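Local structure of protein ACDH-11, isoform b (Caenorhabditis elegans, 4Y9J) at residues L371-S382 with E391-L402. The protein belongs to the acyl-CoA dehydrogenase family of flavoproteins and binds flavin-adenine dinucleotide. Numbering follows the deposited sequence.
Sequences LLFEAARLLGLS and EAMMLRLITPVL. With UCC (S-{(3S,5R,9R)-1-[(2R,3S,4R,5R)-5-(6-amino-9H-purin-9-yl)-4-hydroxy-3-(phosphonooxy)tetrahydrofuran-2-yl]-3,5,9-trihydroxy-8,8-dimethyl-3,5-dioxido-10,14-dioxo-2,4,6-trioxa-11,15-diaza-3lambda~5~,5lambda~5~-diphosphaheptadecan-17-yl} undecanethioate), chain F.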
ATOM      1  N   LEU B 371     -31.163  27.835  12.202  1.00 39.84           N
ATOM      2  CA  LEU B 371     -30.971  28.569  10.967  1.00 40.20           C
ATOM      3  C   LEU B 371     -31.151  27.607   9.800  1.00 39.64           C
ATOM      4  O   LEU B 371     -31.735  27.985   8.802  1.00 41.03           O
ATOM      5  CB  LEU B 371     -29.614  29.274  10.939  1.00 40.50           C
ATOM      6  CG  LEU B 371     -29.282  30.379   9.917  1.00 41.97           C
ATOM      7  CD1 LEU B 371     -30.111  31.611  10.180  1.00 43.83           C
ATOM      8  CD2 LEU B 371     -27.794  30.767   9.919  1.00 40.95           C
ATOM      9  N   LEU B 372     -30.601  26.389   9.915  1.00 40.63           N
ATOM     10  CA  LEU B 372     -30.742  25.382   8.884  1.00 38.67           C
ATOM     11  C   LEU B 372     -32.184  25.051   8.603  1.00 40.34           C
ATOM     12  O   LEU B 372     -32.587  24.918   7.430  1.00 41.79           O
ATOM     13  CB  LEU B 372     -30.052  24.106   9.303  1.00 38.95           C
ATOM     14  CG  LEU B 372     -30.313  22.874   8.434  1.00 37.88           C
ATOM     15  CD1 LEU B 372     -29.821  23.069   7.001  1.00 36.24           C
ATOM     16  CD2 LEU B 372     -29.663  21.648   9.077  1.00 37.64           C
ATOM     17  N   PHE B 373     -32.963  24.861   9.661  1.00 40.09           N
ATOM     18  CA  PHE B 373     -34.380  24.522   9.485  1.00 43.38           C
ATOM     19  C   PHE B 373     -35.229  25.714   9.018  1.00 45.09           C
ATOM     20  O   PHE B 373     -36.163  25.519   8.284  1.00 47.01           O
ATOM     21  CB  PHE B 373     -34.932  23.780  10.721  1.00 45.19           C
ATOM     22  CG  PHE B 373     -34.588  22.344  10.670  1.00 45.23           C
ATOM     23  CD1 PHE B 373     -35.312  21.490   9.842  1.00 46.70           C
ATOM     24  CD2 PHE B 373     -33.466  21.857  11.314  1.00 48.17           C
ATOM     25  CE1 PHE B 373     -34.930  20.154   9.673  1.00 46.47           C
ATOM     26  CE2 PHE B 373     -33.067  20.524  11.137  1.00 46.34           C
ATOM     27  CZ  PHE B 373     -33.811  19.677  10.327  1.00 46.88           C
ATOM     28  N   GLU B 374     -34.829  26.938   9.358  1.00 45.80           N
ATOM     29  CA  GLU B 374     -35.442  28.139   8.767  1.00 45.35           C
ATOM     30  C   GLU B 374     -35.145  28.181   7.256  1.00 43.71           C
ATOM     31  O   GLU B 374     -36.011  28.482   6.462  1.00 44.05           O
ATOM     32  CB  GLU B 374     -34.890  29.405   9.435  1.00 46.96           C
ATOM     33  CG  GLU B 374     -35.273  30.724   8.740  1.00 47.82           C
ATOM     34  CD  GLU B 374     -36.672  31.184   9.044  1.00 52.14           C
ATOM     35  OE1 GLU B 374     -37.440  30.398   9.634  1.00 53.53           O
ATOM     36  OE2 GLU B 374     -37.016  32.324   8.663  1.00 50.79           O
ATOM     37  N   ALA B 375     -33.928  27.817   6.850  1.00 42.25           N
ATOM     38  CA  ALA B 375     -33.644  27.680   5.385  1.00 42.66           C
ATOM     39  C   ALA B 375     -34.521  26.581   4.686  1.00 42.82           C
ATOM     40  O   ALA B 375     -35.027  26.798   3.607  1.00 45.62           O
ATOM     41  CB  ALA B 375     -32.157  27.454   5.168  1.00 40.50           C
ATOM     42  N   ALA B 376     -34.673  25.418   5.310  1.00 42.49           N
ATOM     43  CA  ALA B 376     -35.500  24.320   4.810  1.00 43.00           C
ATOM     44  C   ALA B 376     -36.961  24.752   4.684  1.00 44.08           C
ATOM     45  O   ALA B 376     -37.598  24.477   3.681  1.00 45.65           O
ATOM     46  CB  ALA B 376     -35.423  23.132   5.751  1.00 41.47           C
ATOM     47  N   ARG B 377     -37.459  25.403   5.730  1.00 47.78           N
ATOM     48  CA  ARG B 377     -38.825  26.022   5.732  1.00 47.89           C
ATOM     49  C   ARG B 377     -38.998  26.968   4.581  1.00 48.15           C
ATOM     50  O   ARG B 377     -39.976  26.853   3.821  1.00 50.42           O
ATOM     51  CB  ARG B 377     -39.079  26.765   7.035  1.00 52.25           C
ATOM     52  CG  ARG B 377     -40.467  27.283   7.223  1.00 54.74           C
ATOM     53  CD  ARG B 377     -40.635  28.108   8.498  1.00 55.80           C
ATOM     54  NE  ARG B 377     -40.000  29.426   8.400  1.00 55.99           N
ATOM     55  CZ  ARG B 377     -40.573  30.508   7.936  1.00 58.06           C
ATOM     56  NH1 ARG B 377     -41.832  30.458   7.518  1.00 59.96           N
ATOM     57  NH2 ARG B 377     -39.906  31.636   7.864  1.00 57.64           N
ATOM     58  N   LEU B 378     -38.078  27.907   4.442  1.00 46.32           N
ATOM     59  CA  LEU B 378     -38.138  28.942   3.387  1.00 49.11           C
ATOM     60  C   LEU B 378     -37.997  28.337   1.982  1.00 47.52           C
ATOM     61  O   LEU B 378     -38.629  28.819   1.033  1.00 48.28           O
ATOM     62  CB  LEU B 378     -37.040  30.010   3.555  1.00 48.21           C
ATOM     63  CG  LEU B 378     -37.197  30.904   4.794  1.00 50.44           C
ATOM     64  CD1 LEU B 378     -35.873  31.625   5.057  1.00 50.99           C
ATOM     65  CD2 LEU B 378     -38.336  31.858   4.624  1.00 55.10           C
ATOM     66  N   LEU B 379     -37.249  27.248   1.868  1.00 44.77           N
ATOM     67  CA  LEU B 379     -37.081  26.594   0.563  1.00 45.75           C
ATOM     68  C   LEU B 379     -38.387  25.955   0.164  1.00 46.96           C
ATOM     69  O   LEU B 379     -38.855  26.065  -0.976  1.00 48.07           O
ATOM     70  CB  LEU B 379     -35.966  25.550   0.610  1.00 45.46           C
ATOM     71  CG  LEU B 379     -35.712  24.742  -0.674  1.00 45.71           C
ATOM     72  CD1 LEU B 379     -35.323  25.658  -1.820  1.00 48.13           C
ATOM     73  CD2 LEU B 379     -34.651  23.672  -0.448  1.00 44.73           C
ATOM     74  N   GLY B 380     -38.974  25.237   1.109  1.00 48.39           N
ATOM     75  CA  GLY B 380     -40.259  24.594   0.879  1.00 50.74           C
ATOM     76  C   GLY B 380     -41.359  25.564   0.491  1.00 53.64           C
ATOM     77  O   GLY B 380     -42.101  25.331  -0.506  1.00 53.85           O
ATOM     78  N   LEU B 381     -41.492  26.664   1.250  1.00 54.06           N
ATOM     79  CA  LEU B 381     -42.470  27.714   0.918  1.00 55.21           C
ATOM     80  C   LEU B 381     -42.253  28.272  -0.489  1.00 54.58           C
ATOM     81  O   LEU B 381     -43.212  28.426  -1.259  1.00 56.46           O
ATOM     82  CB  LEU B 381     -42.429  28.818   1.937  1.00 60.00           C
ATOM     83  CG  LEU B 381     -42.969  28.536   3.332  1.00 61.39           C
ATOM     84  CD1 LEU B 381     -42.655  29.748   4.194  1.00 63.00           C
ATOM     85  CD2 LEU B 381     -44.459  28.303   3.314  1.00 65.25           C
ATOM     86  N   SER B 382     -41.008  28.431  -0.902  1.00 51.98           N
ATOM     87  CA  SER B 382     -40.744  28.949  -2.229  1.00 53.82           C
ATOM     88  C   SER B 382     -41.141  27.978  -3.359  1.00 54.41           C
ATOM     89  O   SER B 382     -41.763  28.353  -4.374  1.00 56.21           O
ATOM     90  CB  SER B 382     -39.266  29.204  -2.332  1.00 55.38           C
ATOM     91  OG  SER B 382     -39.025  29.729  -3.600  1.00 59.80           O
ATOM     92  N   GLU B 391     -40.294  36.329   2.679  1.00 58.10           N
ATOM     93  CA  GLU B 391     -39.805  34.954   2.679  1.00 56.94           C
ATOM     94  C   GLU B 391     -38.968  34.638   1.435  1.00 56.12           C
ATOM     95  O   GLU B 391     -37.978  33.895   1.500  1.00 54.46           O
ATOM     96  CB  GLU B 391     -40.972  33.977   2.850  1.00 57.78           C
ATOM     97  CG  GLU B 391     -41.414  33.829   4.308  1.00 59.77           C
ATOM     98  CD  GLU B 391     -42.867  33.386   4.476  1.00 66.10           C
ATOM     99  OE1 GLU B 391     -43.617  33.378   3.467  1.00 66.09           O
ATOM    100  OE2 GLU B 391     -43.247  33.035   5.629  1.00 67.66           O
ATOM    101  N   ALA B 392     -39.344  35.183   0.288  1.00 57.37           N
ATOM    102  CA  ALA B 392     -38.498  34.987  -0.901  1.00 56.67           C
ATOM    103  C   ALA B 392     -37.147  35.638  -0.706  1.00 53.77           C
ATOM    104  O   ALA B 392     -36.110  35.045  -1.010  1.00 50.58           O
ATOM    105  CB  ALA B 392     -39.191  35.573  -2.117  1.00 60.86           C
ATOM    106  N   MET B 393     -37.131  36.869  -0.174  1.00 55.74           N
ATOM    107  CA  MET B 393     -35.837  37.546   0.065  1.00 54.48           C
ATOM    108  C   MET B 393     -34.974  36.806   1.086  1.00 52.50           C
ATOM    109  O   MET B 393     -33.766  36.658   0.872  1.00 51.84           O
ATOM    110  CB  MET B 393     -36.024  39.019   0.477  1.00 58.86           C
ATOM    111  CG  MET B 393     -36.434  39.882  -0.716  1.00 62.48           C
ATOM    112  SD  MET B 393     -36.624  41.631  -0.293  1.00 67.36           S
ATOM    113  CE  MET B 393     -38.282  41.587   0.364  1.00 71.04           C
ATOM    114  N   MET B 394     -35.580  36.363   2.185  1.00 51.25           N
ATOM    115  CA  MET B 394     -34.852  35.654   3.216  1.00 51.05           C
ATOM    116  C   MET B 394     -34.291  34.309   2.731  1.00 50.06           C
ATOM    117  O   MET B 394     -33.227  33.872   3.205  1.00 46.43           O
ATOM    118  CB  MET B 394     -35.708  35.466   4.471  1.00 51.51           C
ATOM    119  CG  MET B 394     -35.931  36.740   5.263  1.00 55.36           C
ATOM    120  SD  MET B 394     -34.407  37.650   5.515  1.00 55.15           S
ATOM    121  CE  MET B 394     -34.445  38.829   4.154  1.00 55.53           C
ATOM    122  N   LEU B 395     -34.948  33.660   1.770  1.00 48.19           N
ATOM    123  CA  LEU B 395     -34.372  32.432   1.181  1.00 46.83           C
ATOM    124  C   LEU B 395     -33.095  32.745   0.445  1.00 45.65           C
ATOM    125  O   LEU B 395     -32.111  32.042   0.596  1.00 42.27           O
ATOM    126  CB  LEU B 395     -35.333  31.766   0.191  1.00 48.37           C
ATOM    127  CG  LEU B 395     -34.894  30.498  -0.545  1.00 48.14           C
ATOM    128  CD1 LEU B 395     -34.313  29.398   0.357  1.00 47.21           C
ATOM    129  CD2 LEU B 395     -36.054  29.994  -1.385  1.00 49.05           C
ATOM    130  N   ARG B 396     -33.082  33.832  -0.309  1.00 46.86           N
ATOM    131  CA  ARG B 396     -31.894  34.156  -1.110  1.00 46.47           C
ATOM    132  C   ARG B 396     -30.722  34.579  -0.242  1.00 44.97           C
ATOM    133  O   ARG B 396     -29.553  34.218  -0.537  1.00 45.16           O
ATOM    134  CB  ARG B 396     -32.227  35.257  -2.130  1.00 52.32           C
ATOM    135  CG  ARG B 396     -31.008  35.680  -2.961  1.00 51.91           C
ATOM    136  CD  ARG B 396     -30.470  34.635  -3.926  1.00 52.30           C
ATOM    137  NE  ARG B 396     -29.284  35.093  -4.644  1.00 52.08           N
ATOM    138  CZ  ARG B 396     -28.011  34.847  -4.279  1.00 51.39           C
ATOM    139  NH1 ARG B 396     -27.708  34.080  -3.217  1.00 49.02           N
ATOM    140  NH2 ARG B 396     -27.024  35.359  -5.018  1.00 51.02           N
ATOM    141  N   LEU B 397     -31.048  35.275   0.846  1.00 46.68           N
ATOM    142  CA  LEU B 397     -30.056  35.756   1.814  1.00 46.72           C
ATOM    143  C   LEU B 397     -29.508  34.627   2.712  1.00 44.65           C
ATOM    144  O   LEU B 397     -28.281  34.523   2.938  1.00 45.24           O
ATOM    145  CB  LEU B 397     -30.668  36.818   2.715  1.00 46.66           C
ATOM    146  CG  LEU B 397     -29.755  37.280   3.836  1.00 48.13           C
ATOM    147  CD1 LEU B 397     -28.522  37.930   3.214  1.00 46.42           C
ATOM    148  CD2 LEU B 397     -30.480  38.208   4.795  1.00 49.10           C
ATOM    149  N   ILE B 398     -30.406  33.809   3.253  1.00 45.17           N
ATOM    150  CA  ILE B 398     -30.030  32.782   4.218  1.00 43.93           C
ATOM    151  C   ILE B 398     -29.101  31.682   3.686  1.00 42.60           C
ATOM    152  O   ILE B 398     -28.300  31.160   4.417  1.00 40.85           O
ATOM    153  CB  ILE B 398     -31.252  32.194   4.934  1.00 44.14           C
ATOM    154  CG1 ILE B 398     -30.841  31.588   6.274  1.00 44.41           C
ATOM    155  CG2 ILE B 398     -31.939  31.146   4.088  1.00 43.20           C
ATOM    156  CD1 ILE B 398     -32.019  31.118   7.082  1.00 45.20           C
ATOM    157  N   THR B 399     -29.198  31.356   2.411  1.00 39.44           N
ATOM    158  CA  THR B 399     -28.513  30.243   1.865  1.00 40.64           C
ATOM    159  C   THR B 399     -26.997  30.444   1.977  1.00 37.59           C
ATOM    160  O   THR B 399     -26.295  29.589   2.579  1.00 36.20           O
ATOM    161  CB  THR B 399     -29.002  29.997   0.425  1.00 39.60           C
ATOM    162  OG1 THR B 399     -30.312  29.481   0.512  1.00 42.58           O
ATOM    163  CG2 THR B 399     -28.183  28.941  -0.196  1.00 43.04           C
ATOM    164  N   PRO B 400     -26.476  31.606   1.502  1.00 36.94           N
ATOM    165  CA  PRO B 400     -25.018  31.754   1.667  1.00 36.45           C
ATOM    166  C   PRO B 400     -24.573  32.020   3.112  1.00 36.02           C
ATOM    167  O   PRO B 400     -23.476  31.573   3.498  1.00 33.70           O
ATOM    168  CB  PRO B 400     -24.694  32.959   0.784  1.00 38.92           C
ATOM    169  CG  PRO B 400     -26.003  33.750   0.688  1.00 41.56           C
ATOM    170  CD  PRO B 400     -27.024  32.649   0.619  1.00 39.62           C
ATOM    171  N   VAL B 401     -25.410  32.733   3.873  1.00 36.69           N
ATOM    172  CA  VAL B 401     -25.115  33.069   5.270  1.00 38.71           C
ATOM    173  C   VAL B 401     -25.006  31.758   6.064  1.00 38.26           C
ATOM    174  O   VAL B 401     -24.026  31.519   6.764  1.00 36.98           O
ATOM    175  CB  VAL B 401     -26.171  34.006   5.869  1.00 38.66           C
ATOM    176  CG1 VAL B 401     -25.940  34.184   7.355  1.00 39.56           C
ATOM    177  CG2 VAL B 401     -26.176  35.342   5.153  1.00 39.40           C
ATOM    178  N   LEU B 402     -26.000  30.892   5.908  1.00 37.62           N
ATOM    179  CA  LEU B 402     -25.970  29.566   6.548  1.00 36.34           C
ATOM    180  C   LEU B 402     -24.761  28.701   6.209  1.00 34.86           C
ATOM    181  O   LEU B 402     -24.041  28.206   7.096  1.00 32.92           O
ATOM    182  CB  LEU B 402     -27.231  28.817   6.222  1.00 38.01           C
ATOM    183  CG  LEU B 402     -27.325  27.371   6.635  1.00 36.59           C
ATOM    184  CD1 LEU B 402     -27.322  27.211   8.134  1.00 37.32           C
ATOM    185  CD2 LEU B 402     -28.576  26.722   6.063  1.00 38.07           C
TER
HETATM  186  OA1 UCC F 702     -17.351  22.558  -5.062  1.00 45.76           O
HETATM  187  CA1 UCC F 702     -18.150  21.888  -5.824  1.00 48.78           C
HETATM  188  CA2 UCC F 702     -18.696  20.469  -5.627  1.00 47.78           C
HETATM  189  CA3 UCC F 702     -18.617  19.823  -4.279  1.00 52.51           C
HETATM  190  CA4 UCC F 702     -19.925  19.036  -3.932  1.00 53.68           C
HETATM  191  CA5 UCC F 702     -20.658  19.746  -2.786  1.00 50.35           C
HETATM  192  CA6 UCC F 702     -21.181  18.774  -1.787  1.00 48.77           C
HETATM  193  CA7 UCC F 702     -21.909  19.471  -0.649  1.00 47.43           C
HETATM  194  CA8 UCC F 702     -22.431  18.257   0.007  1.00 49.55           C
HETATM  195  CA9 UCC F 702     -22.327  18.085   1.424  1.00 52.31           C
HETATM  196  C10 UCC F 702     -21.455  16.985   1.832  1.00 54.84           C
HETATM  197  C11 UCC F 702     -20.370  17.727   2.598  1.00 57.20           C
HETATM  198  S   UCC F 702     -18.765  22.416  -7.288  1.00 46.45           S
HETATM  199  CP1 UCC F 702     -18.096  24.086  -7.639  1.00 49.37           C
HETATM  200  CP2 UCC F 702     -18.472  25.146  -6.650  1.00 48.53           C
HETATM  201  NP1 UCC F 702     -18.154  26.506  -7.130  1.00 48.66           N
HETATM  202  CP3 UCC F 702     -18.703  27.531  -6.477  1.00 47.18           C
HETATM  203  OP1 UCC F 702     -19.352  27.424  -5.436  1.00 43.37           O
HETATM  204  CP4 UCC F 702     -18.562  28.898  -7.114  1.00 47.30           C
HETATM  205  CP5 UCC F 702     -18.004  29.884  -6.077  1.00 47.06           C
HETATM  206  NP2 UCC F 702     -18.102  31.173  -6.751  1.00 47.68           N
HETATM  207  CP6 UCC F 702     -19.203  31.921  -6.792  1.00 48.76           C
HETATM  208  OP2 UCC F 702     -20.223  31.656  -6.171  1.00 50.21           O
HETATM  209  CP8 UCC F 702     -19.060  33.211  -7.575  1.00 48.73           C
HETATM  210  OP3 UCC F 702     -19.659  34.295  -6.802  1.00 47.48           O
HETATM  211  CPB UCC F 702     -19.814  33.294  -8.881  1.00 52.98           C
HETATM  212  CP7 UCC F 702     -21.259  32.778  -8.946  1.00 51.17           C
HETATM  213  CP9 UCC F 702     -19.242  32.005  -9.618  1.00 49.45           C
HETATM  214  CPA UCC F 702     -19.214  34.286  -9.901  1.00 52.75           C
HETATM  215  O7  UCC F 702     -19.976  34.235 -11.134  1.00 54.11           O
HETATM  216  P2  UCC F 702     -19.933  35.485 -12.164  1.00 53.12           P
HETATM  217  O21 UCC F 702     -20.756  35.167 -13.402  1.00 56.52           O
HETATM  218  O22 UCC F 702     -18.474  35.962 -12.196  1.00 49.94           O
HETATM  219  O6  UCC F 702     -20.679  36.603 -11.247  1.00 52.88           O
HETATM  220  P1  UCC F 702     -22.051  37.365 -11.521  1.00 58.34           P
HETATM  221  O11 UCC F 702     -22.029  38.183 -12.804  1.00 58.05           O
HETATM  222  O12 UCC F 702     -22.302  38.054 -10.214  1.00 54.95           O
HETATM  223  O5' UCC F 702     -23.077  36.058 -11.677  1.00 57.41           O
HETATM  224  C5' UCC F 702     -23.792  35.842 -12.918  1.00 58.17           C
HETATM  225  C4' UCC F 702     -25.308  35.693 -12.682  1.00 58.34           C
HETATM  226  C3' UCC F 702     -25.900  36.948 -12.048  1.00 58.54           C
HETATM  227  O3' UCC F 702     -27.217  37.008 -12.535  1.00 61.18           O
HETATM  228  P3  UCC F 702     -27.720  38.180 -13.467  1.00 65.39           P
HETATM  229  O33 UCC F 702     -29.128  37.737 -13.797  1.00 61.86           O
HETATM  230  O32 UCC F 702     -26.874  38.062 -14.713  1.00 64.77           O
HETATM  231  O31 UCC F 702     -27.549  39.452 -12.599  1.00 65.76           O
HETATM  232  C2' UCC F 702     -25.938  36.685 -10.549  1.00 56.60           C
HETATM  233  O2' UCC F 702     -27.028  37.284  -9.852  1.00 55.96           O
HETATM  234  O4' UCC F 702     -25.553  34.618 -11.751  1.00 55.50           O
HETATM  235  C1' UCC F 702     -26.181  35.171 -10.602  1.00 57.70           C
HETATM  236  N9  UCC F 702     -25.795  34.421  -9.398  1.00 55.89           N
HETATM  237  C4  UCC F 702     -26.697  33.907  -8.570  1.00 54.64           C
HETATM  238  N3  UCC F 702     -28.048  33.814  -8.549  1.00 52.38           N
HETATM  239  C8  UCC F 702     -24.537  34.217  -8.940  1.00 55.36           C
HETATM  240  N7  UCC F 702     -24.607  33.507  -7.799  1.00 55.90           N
HETATM  241  C5  UCC F 702     -25.908  33.271  -7.517  1.00 53.88           C
HETATM  242  C6  UCC F 702     -26.673  32.528  -6.479  1.00 55.36           C
HETATM  243  N6  UCC F 702     -25.998  31.914  -5.474  1.00 55.29           N
HETATM  244  N1  UCC F 702     -28.043  32.560  -6.542  1.00 54.55           N
HETATM  245  C2  UCC F 702     -28.689  33.185  -7.548  1.00 53.38           C
HETATM  246  O   HOH W   1     -41.854  33.565   7.741  1.00 56.43           O
HETATM  247  O   HOH W   2     -39.368  31.478   0.792  1.00 48.88           O
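L378 points one methyl, CD1, at M394 and the other, CD2, at E391, so that its branched end fills the hollow formed by E391, M394, L395 and I398. The packing is mutual, knobs into holes: L395 enters a hole on 371-382 made by A375, L378, L379 and S382, and I398 one made by L371, E374, A375 and L378. With CG of L395 turned anti to the backbone N (chi1 179°), its CD2 presses on CB of S382 at 3.4 Å, short for two carbons, so the packing is tight here. A375, with only a methyl to offer, lets I398 come near the backbone: CD1 of I398 lies 3.8 Å from N of A375, and CG2 of I398 meets CB of A375. Further along, CD2 of L402 rests 3.8 Å from CB of A375 and also meets L372.

Helices 352-383 and 389-419 are successive members of the helical C-terminal domain of the acyl-CoA dehydrogenase fold; the axes of segments 371-382 and 391-402 come within 9.2 Å at closest, their directions 134° apart. From the far side of 391-402, R396 lays one face of its guanidinium over the purine of UCC, 3.2 Å from N1 to the guanidinium plane, and salt-bridges D455.

Toward E391 the contact becomes polar and watery. R377, long enough to span the gap, grips E374 side-on through NE and NH2, while NH1 makes a weak, long salt bridge to OE2 of E391 (3.5 Å), tying E374, R377 and E391 into one network; the guanidinium and the E391 carboxylate are turned 61° apart. A water bridges the same two groups, accepting from NH2 of R377 and donating to OE2 of E391 at 2.6 Å. E374 also binds R473 and Y535, whereas OE1 of E391 takes the backbone N of S388.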